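PDB 7JVE: DsbA family protein from Salmonella typhimurium, which acts as a trimeric thioredoxin-like enzyme of the DsbA family, with both thiol oxidase and disulfide isomerase activities. Local coordinates for residues E105-A110 and D243-A248. Sequence-based numbering, arbitrary orientation.
Sequences ENLIKA and DMLQMA
Leu107 and Gln246 mark the nearest backbone approach of two helical segments, 105-110 and 243-248, their CA atoms lying 7.3 Å apart. Three side chains make the contact, and most of the 166 Å² buried between the segments comes from Leu107, Leu245 and Gln246. Leu107 points at the other helix and splits its fork between two neighbours. Its CD1 branch presses against Leu245, with Leu107 CD1 3.3 Å from Leu245 CB. The same methyl reaches Leu245 CD1 at 3.3 Å, tight spacing for carbon atoms, and the two leucine side chains run across each other at roughly a right angle. The other branch meets a polar group: Leu107 CD2 lies 3.3 Å from Gln246 OE1, the leucine and glutamine side chains passing alongside each other, head to tail. Gln246 gets there indirectly. Its CG stands anti to the backbone N (chi1 -168°), and a bend at chi2 (61°) brings the amide round toward helix 95-110. Ala110 CB stands slightly farther off, 4.6 Å from Gln246 OE1. The amide oxygen resting on Leu107 is not left to apolar company, since Gln246 OE1 accepts a hydrogen bond from Asn111 ND2. Asn111 also donates to Leu107 O, tying the end of helix 95-110 to the Gln246 side chain, while Gln246 NE2 makes a weak hydrogen bond to Gln250 OE1. The pairing joins the helix that starts at the Cys94-Cys97 disulfide, Cys94 just before it and Cys97 in its first turn, to the C-terminal helix of the thioredoxin fold. Leu107 also touches Gln242 and Ile249 of that helix, Leu245 packs down on Phe219 of strand 218-223 and Ile236 of strand 234-237, and Glu105 and Ile108 lean on Leu151 of helix 147-159.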
loop_
_atom_site.group_PDB
_atom_site.type_symbol
_atom_site.label_atom_id
_atom_site.label_comp_id
_atom_site.label_asym_id
_atom_site.label_seq_id
_atom_site.Cartn_x
_atom_site.Cartn_y
_atom_site.Cartn_z
ATOM N N GLU A 105 27.340 1.572 7.784
ATOM C CA GLU A 105 28.514 1.664 8.653
ATOM C C GLU A 105 29.055 0.276 8.984
ATOM O O GLU A 105 30.274 0.061 8.973
ATOM C CB GLU A 105 28.170 2.430 9.938
ATOM C CG GLU A 105 29.360 2.715 10.880
ATOM C CD GLU A 105 30.555 3.416 10.176
ATOM O OE1 GLU A 105 30.524 4.666 10.066
ATOM O OE2 GLU A 105 31.541 2.736 9.765
ATOM N N ASN A 106 28.165 -0.684 9.271
ATOM C CA ASN A 106 28.620 -2.050 9.516
ATOM C C ASN A 106 29.308 -2.638 8.284
ATOM O O ASN A 106 30.360 -3.273 8.400
ATOM C CB ASN A 106 27.451 -2.939 9.948
ATOM C CG ASN A 106 27.052 -2.732 11.389
ATOM O OD1 ASN A 106 27.609 -1.896 12.101
ATOM N ND2 ASN A 106 26.063 -3.499 11.833
ATOM N N LEU A 107 28.719 -2.453 7.095
ATOM C CA LEU A 107 29.366 -2.950 5.880
ATOM C C LEU A 107 30.757 -2.368 5.727
ATOM O O LEU A 107 31.698 -3.078 5.345
ATOM C CB LEU A 107 28.538 -2.631 4.631
ATOM C CG LEU A 107 27.438 -3.630 4.320
ATOM C CD1 LEU A 107 26.549 -3.098 3.201
ATOM C CD2 LEU A 107 28.051 -4.963 3.958
ATOM N N ILE A 108 30.902 -1.071 6.007
ATOM C CA ILE A 108 32.177 -0.408 5.779
ATOM C C ILE A 108 33.242 -0.978 6.704
ATOM O O ILE A 108 34.364 -1.273 6.272
ATOM C CB ILE A 108 32.012 1.117 5.931
ATOM C CG1 ILE A 108 31.232 1.662 4.724
ATOM C CG2 ILE A 108 33.356 1.779 6.068
ATOM C CD1 ILE A 108 30.909 3.141 4.799
ATOM N N LYS A 109 32.895 -1.185 7.983
ATOM C CA LYS A 109 33.848 -1.775 8.909
ATOM C C LYS A 109 34.180 -3.198 8.505
ATOM O O LYS A 109 35.327 -3.631 8.636
ATOM C CB LYS A 109 33.306 -1.737 10.338
ATOM C CG LYS A 109 33.098 -0.322 10.843
ATOM C CD LYS A 109 33.452 -0.201 12.323
ATOM C CE LYS A 109 32.528 0.777 13.049
ATOM N NZ LYS A 109 32.772 0.767 14.524
ATOM N N ALA A 110 33.193 -3.938 8.008
ATOM C CA ALA A 110 33.414 -5.336 7.676
ATOM C C ALA A 110 34.125 -5.523 6.348
ATOM O O ALA A 110 34.553 -6.642 6.053
ATOM C CB ALA A 110 32.088 -6.090 7.649
ATOM N N ASP A 243 23.136 -8.534 4.601
ATOM C CA ASP A 243 23.445 -9.767 3.884
ATOM C C ASP A 243 23.358 -9.577 2.377
ATOM O O ASP A 243 24.215 -10.064 1.631
ATOM C CB ASP A 243 22.503 -10.877 4.329
ATOM C CG ASP A 243 22.878 -11.438 5.677
ATOM O OD1 ASP A 243 23.969 -11.069 6.179
ATOM O OD2 ASP A 243 22.081 -12.234 6.235
ATOM N N MET A 244 22.321 -8.889 1.908
ATOM C CA MET A 244 22.164 -8.712 0.473
ATOM C C MET A 244 23.319 -7.882 -0.098
ATOM O O MET A 244 23.896 -8.223 -1.138
ATOM C CB MET A 244 20.809 -8.057 0.192
ATOM C CG MET A 244 20.470 -7.944 -1.280
ATOM S SD MET A 244 20.070 -9.625 -1.879
ATOM C CE MET A 244 18.665 -10.041 -0.850
ATOM N N LEU A 245 23.685 -6.796 0.582
ATOM C CA LEU A 245 24.803 -5.997 0.107
ATOM C C LEU A 245 26.110 -6.777 0.202
ATOM O O LEU A 245 26.975 -6.656 -0.673
ATOM C CB LEU A 245 24.887 -4.687 0.892
ATOM C CG LEU A 245 23.921 -3.597 0.428
ATOM C CD1 LEU A 245 23.869 -2.470 1.449
ATOM C CD2 LEU A 245 24.284 -3.066 -0.965
ATOM N N GLN A 246 26.265 -7.594 1.247
ATOM C CA GLN A 246 27.484 -8.382 1.383
ATOM C C GLN A 246 27.618 -9.399 0.246
ATOM O O GLN A 246 28.713 -9.589 -0.295
ATOM C CB GLN A 246 27.525 -9.093 2.739
ATOM C CG GLN A 246 28.921 -9.703 3.057
ATOM C CD GLN A 246 30.027 -8.619 3.131
ATOM O OE1 GLN A 246 29.963 -7.706 3.964
ATOM N NE2 GLN A 246 31.032 -8.726 2.271
ATOM N N MET A 247 26.522 -10.074 -0.126
ATOM C CA MET A 247 26.611 -11.031 -1.231
ATOM C C MET A 247 27.012 -10.336 -2.530
ATOM O O MET A 247 27.850 -10.847 -3.282
ATOM C CB MET A 247 25.287 -11.804 -1.404
ATOM C CG MET A 247 24.910 -12.753 -0.232
ATOM S SD MET A 247 23.404 -13.813 -0.471
ATOM C CE MET A 247 21.990 -12.630 -0.325
ATOM N N ALA A 248 26.464 -9.147 -2.776
ATOM C CA ALA A 248 26.818 -8.370 -3.958
ATOM C C ALA A 248 28.294 -7.988 -3.948
ATOM O O ALA A 248 28.950 -7.982 -4.999
ATOM C CB ALA A 248 25.953 -7.105 -4.034
#